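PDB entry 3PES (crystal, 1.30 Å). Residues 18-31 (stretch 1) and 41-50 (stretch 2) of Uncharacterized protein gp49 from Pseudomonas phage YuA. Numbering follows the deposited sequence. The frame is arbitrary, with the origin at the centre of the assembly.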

# COMPACT_ATOMS: atom_id res chain seq x y z
N LEU A 18 -7.90 9.35 -5.03
CA LEU A 18 -7.07 9.38 -3.86
C LEU A 18 -6.92 7.95 -3.37
O LEU A 18 -7.90 7.18 -3.33
CB LEU A 18 -7.73 10.24 -2.80
CG LEU A 18 -6.96 10.94 -1.71
CD1 LEU A 18 -5.89 11.84 -2.29
CD2 LEU A 18 -7.95 11.75 -0.92
N ILE A 19 -5.71 7.58 -2.99
CA ILE A 19 -5.48 6.33 -2.28
C ILE A 19 -5.30 6.69 -0.80
O ILE A 19 -4.46 7.53 -0.46
CB ILE A 19 -4.24 5.57 -2.82
CG1 ILE A 19 -4.40 5.26 -4.32
CG2 ILE A 19 -3.97 4.29 -1.99
CD1 ILE A 19 -5.62 4.47 -4.73
N VAL A 20 -6.10 6.08 0.06
CA VAL A 20 -5.98 6.31 1.49
C VAL A 20 -5.46 5.02 2.11
O VAL A 20 -6.00 3.92 1.87
CB VAL A 20 -7.35 6.73 2.08
CG1 VAL A 20 -7.35 6.67 3.61
CG2 VAL A 20 -7.68 8.12 1.59
N VAL A 21 -4.38 5.14 2.87
CA VAL A 21 -3.80 4.01 3.56
C VAL A 21 -4.39 3.94 4.96
O VAL A 21 -4.26 4.90 5.74
CB VAL A 21 -2.26 4.14 3.62
CG1 VAL A 21 -1.65 2.89 4.23
CG2 VAL A 21 -1.68 4.39 2.23
N THR A 22 -5.04 2.82 5.28
CA THR A 22 -5.75 2.68 6.56
C THR A 22 -5.00 1.84 7.58
O THR A 22 -5.28 1.92 8.78
CB THR A 22 -7.15 2.09 6.37
OG1 THR A 22 -7.04 0.80 5.78
CG2 THR A 22 -8.02 2.97 5.47
N TYR A 23 -4.08 1.01 7.11
CA TYR A 23 -3.22 0.22 7.98
C TYR A 23 -1.88 0.04 7.28
O TYR A 23 -1.87 -0.24 6.09
CB TYR A 23 -3.86 -1.14 8.34
CG TYR A 23 -2.98 -1.89 9.32
CD1 TYR A 23 -3.02 -1.58 10.69
CD2 TYR A 23 -2.06 -2.83 8.89
CE1 TYR A 23 -2.17 -2.22 11.60
CE2 TYR A 23 -1.21 -3.48 9.79
CZ TYR A 23 -1.27 -3.16 11.12
OH TYR A 23 -0.43 -3.80 12.00
N TRP A 24 -0.78 0.17 8.01
CA TRP A 24 0.53 -0.13 7.44
C TRP A 24 1.40 -0.88 8.43
O TRP A 24 1.64 -0.40 9.53
CB TRP A 24 1.28 1.11 6.89
CG TRP A 24 2.52 0.70 6.15
CD1 TRP A 24 3.82 0.87 6.54
CD2 TRP A 24 2.57 -0.01 4.90
NE1 TRP A 24 4.67 0.34 5.59
CE2 TRP A 24 3.93 -0.23 4.59
CE3 TRP A 24 1.60 -0.47 4.01
CZ2 TRP A 24 4.34 -0.89 3.41
CZ3 TRP A 24 1.99 -1.12 2.84
CH2 TRP A 24 3.35 -1.33 2.56
N GLU A 25 1.89 -2.04 8.03
CA GLU A 25 2.83 -2.79 8.84
C GLU A 25 4.22 -2.45 8.34
O GLU A 25 4.57 -2.84 7.23
CB GLU A 25 2.58 -4.30 8.73
CG GLU A 25 3.34 -5.12 9.77
CD GLU A 25 2.95 -4.77 11.18
OE1 GLU A 25 1.76 -4.91 11.52
OE2 GLU A 25 3.84 -4.35 11.96
N PRO A 26 5.03 -1.74 9.14
CA PRO A 26 6.35 -1.35 8.60
C PRO A 26 7.20 -2.53 8.16
O PRO A 26 7.17 -3.59 8.83
CB PRO A 26 7.02 -0.63 9.79
CG PRO A 26 5.86 -0.07 10.56
CD PRO A 26 4.78 -1.12 10.47
N TYR A 27 7.95 -2.36 7.08
CA TYR A 27 8.86 -3.42 6.64
C TYR A 27 9.97 -3.56 7.68
O TYR A 27 10.57 -2.56 8.10
CB TYR A 27 9.48 -3.10 5.29
CG TYR A 27 10.31 -4.22 4.72
CD1 TYR A 27 9.72 -5.39 4.23
CD2 TYR A 27 11.70 -4.11 4.67
CE1 TYR A 27 10.48 -6.42 3.71
CE2 TYR A 27 12.47 -5.13 4.14
CZ TYR A 27 11.85 -6.27 3.66
OH TYR A 27 12.61 -7.27 3.11
N VAL A 28 10.27 -4.79 8.09
CA VAL A 28 11.37 -5.06 9.02
C VAL A 28 12.29 -6.02 8.28
O VAL A 28 11.85 -7.11 7.88
CB VAL A 28 10.90 -5.73 10.32
CG1 VAL A 28 12.05 -5.82 11.31
CG2 VAL A 28 9.77 -4.92 10.94
N PRO A 29 13.54 -5.61 8.06
CA PRO A 29 14.44 -6.47 7.27
C PRO A 29 14.67 -7.84 7.91
O PRO A 29 14.67 -7.98 9.14
CB PRO A 29 15.76 -5.67 7.20
CG PRO A 29 15.70 -4.75 8.37
CD PRO A 29 14.21 -4.37 8.49
N ALA A 30 14.89 -8.83 7.05
CA ALA A 30 15.35 -10.14 7.48
C ALA A 30 16.73 -10.06 8.10
O ALA A 30 17.52 -9.16 7.76
CB ALA A 30 15.41 -11.07 6.28
N LYS A 31 17.04 -10.98 9.00
CA LYS A 31 18.42 -11.19 9.43
C LYS A 31 18.97 -12.34 8.62
O LYS A 31 18.44 -13.46 8.67
CB LYS A 31 18.50 -11.51 10.93
CG LYS A 31 19.86 -12.02 11.44
CD LYS A 31 20.98 -10.98 11.33
CE LYS A 31 22.17 -11.39 12.18
NZ LYS A 31 23.39 -10.60 11.88
N PRO A 41 13.12 -14.31 9.12
CA PRO A 41 12.58 -13.66 7.93
C PRO A 41 12.23 -12.20 8.12
O PRO A 41 12.09 -11.73 9.25
CB PRO A 41 11.32 -14.48 7.60
CG PRO A 41 10.93 -15.13 8.89
CD PRO A 41 12.24 -15.40 9.60
N ALA A 42 12.05 -11.51 7.00
CA ALA A 42 11.51 -10.16 7.01
C ALA A 42 10.08 -10.19 7.51
O ALA A 42 9.39 -11.23 7.44
CB ALA A 42 11.54 -9.59 5.61
N GLU A 43 9.63 -9.05 8.00
CA GLU A 43 8.24 -8.88 8.44
C GLU A 43 7.64 -7.63 7.81
O GLU A 43 8.35 -6.70 7.44
CB GLU A 43 8.16 -8.77 9.95
CG GLU A 43 8.73 -9.98 10.67
CD GLU A 43 8.54 -9.93 12.16
OE1 GLU A 43 8.83 -10.96 12.81
OE2 GLU A 43 8.11 -8.89 12.68
N GLY A 44 6.32 -7.62 7.70
CA GLY A 44 5.65 -6.40 7.30
C GLY A 44 5.88 -6.00 5.86
O GLY A 44 6.08 -6.86 4.99
N GLY A 45 5.80 -4.70 5.59
CA GLY A 45 5.88 -4.17 4.24
C GLY A 45 4.58 -4.42 3.49
O GLY A 45 4.60 -4.67 2.28
N CYS A 46 3.46 -4.32 4.21
CA CYS A 46 2.16 -4.51 3.61
C CYS A 46 1.12 -3.88 4.52
O CYS A 46 1.43 -3.46 5.64
CB CYS A 46 1.90 -5.99 3.45
SG CYS A 46 2.04 -6.88 4.98
N GLY A 47 -0.12 -3.81 4.06
CA GLY A 47 -1.15 -3.15 4.84
C GLY A 47 -2.44 -3.08 4.08
O GLY A 47 -2.74 -3.97 3.28
N GLU A 48 -3.21 -2.04 4.33
CA GLU A 48 -4.55 -1.92 3.76
C GLU A 48 -4.74 -0.52 3.23
O GLU A 48 -4.36 0.46 3.90
CB GLU A 48 -5.63 -2.21 4.83
CG GLU A 48 -7.09 -2.18 4.33
CD GLU A 48 -7.44 -3.30 3.32
OE1 GLU A 48 -6.73 -4.36 3.26
OE2 GLU A 48 -8.45 -3.11 2.57
N TRP A 49 -5.34 -0.43 2.05
CA TRP A 49 -5.60 0.86 1.43
C TRP A 49 -6.96 0.81 0.74
O TRP A 49 -7.51 -0.27 0.47
CB TRP A 49 -4.50 1.24 0.42
CG TRP A 49 -4.22 0.20 -0.63
CD1 TRP A 49 -3.29 -0.80 -0.58
CD2 TRP A 49 -4.89 0.07 -1.91
NE1 TRP A 49 -3.34 -1.54 -1.73
CE2 TRP A 49 -4.31 -1.04 -2.56
CE3 TRP A 49 -5.91 0.77 -2.55
CZ2 TRP A 49 -4.71 -1.45 -3.83
CZ3 TRP A 49 -6.31 0.35 -3.82
CH2 TRP A 49 -5.71 -0.75 -4.44
N GLU A 50 -7.50 2.00 0.45
CA GLU A 50 -8.79 2.11 -0.22
C GLU A 50 -8.74 3.19 -1.28
O GLU A 50 -8.02 4.17 -1.14
CB GLU A 50 -9.87 2.49 0.78
CG GLU A 50 -10.13 1.44 1.81
CD GLU A 50 -11.21 1.82 2.78
OE1 GLU A 50 -11.85 2.88 2.60
OE2 GLU A 50 -11.44 1.04 3.72
O HOH W 1 12.26 -9.23 10.43

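The antiparallel pairing of these stretches is interrupted by a beta bulge, where the register slips by one residue between Val-21 and Tyr-23. The evidence is a shared acceptor: Glu-48 O takes hydrogen bonds from both Thr-22 N (2.8 Å, N-H...O angle 154°) and Tyr-23 N (3.3 Å, 163°). Two consecutive amides thus converge on one carbonyl, and Thr-22 becomes the extra residue, its phi/psi of -103/-22° departing from extended values. Its CB points sideways, and OG1 lies 3.3 Å from Glu-48 CG.

On both sides of the bulge the ladder is regular. The strand axes run at 177° and approach to 4.5 Å. Before it, Val-20 and Glu-50 exchange two bonds, Val-20 N to Glu-50 O at 3.0 Å and Glu-50 N to Val-20 O at 2.8 Å, while Val-21 and Trp-49 form a non-hydrogen-bonded pair with a CA-CA distance of 4.2 Å. After it, Glu-48 N donates to Tyr-23 O (2.9 Å, 166°) and Glu-25 N to Cys-46 O (2.8 Å, 164°). Where the regular strand gives way, Gly-45 N still reaches Glu-25 O at 2.8 Å. Farther on, Val-28 and Glu-43 make an isolated bridge, with Val-28 N to Glu-43 O at 2.8 Å and Glu-43 N to Val-28 O at 3.0 Å.

Three glycines fit tightly against stretch 1. An ideal CB on Gly-47 would lie 2.1 Å from Tyr-23 O and 2.9 Å from Trp-24 CE3; its bare CA instead makes a CA-H...O contact of 3.2 Å with Tyr-23 O. At Gly-44 such a CB would fall 2.1 Å from Pro-26 O, and at Gly-45 2.8 Å from Tyr-27 CD1. Positive phi values of 69° and 75° independently favour glycine at these last two positions.

Two aromatic rings of stretch 1 pack against the backbone of stretch 2. Cys-46 C sits over one face of the Trp-24 indole, 3.3 Å from CZ3, whereas the Tyr-27 ring presents its edge to Gly-45 CA and meets Ala-42 through CE1 to CB at 3.8 Å. Apolar packing also joins Ile-19 CG2 to Trp-49 CB (3.9 Å) and Ala-30 CB to Ala-42 CB (4.2 Å). Within stretch 1, Tyr-23 OH donates a short 2.5 Å hydrogen bond to Glu-25 OE1, linking two side chains on the same sheet face as Glu-48 and Cys-46. Near Pro-29 and Pro-41, water 1 lies 3.0 Å from Pro-29 O and 2.8 Å from Pro-41 O, within hydrogen-bonding geometry of both carbonyls.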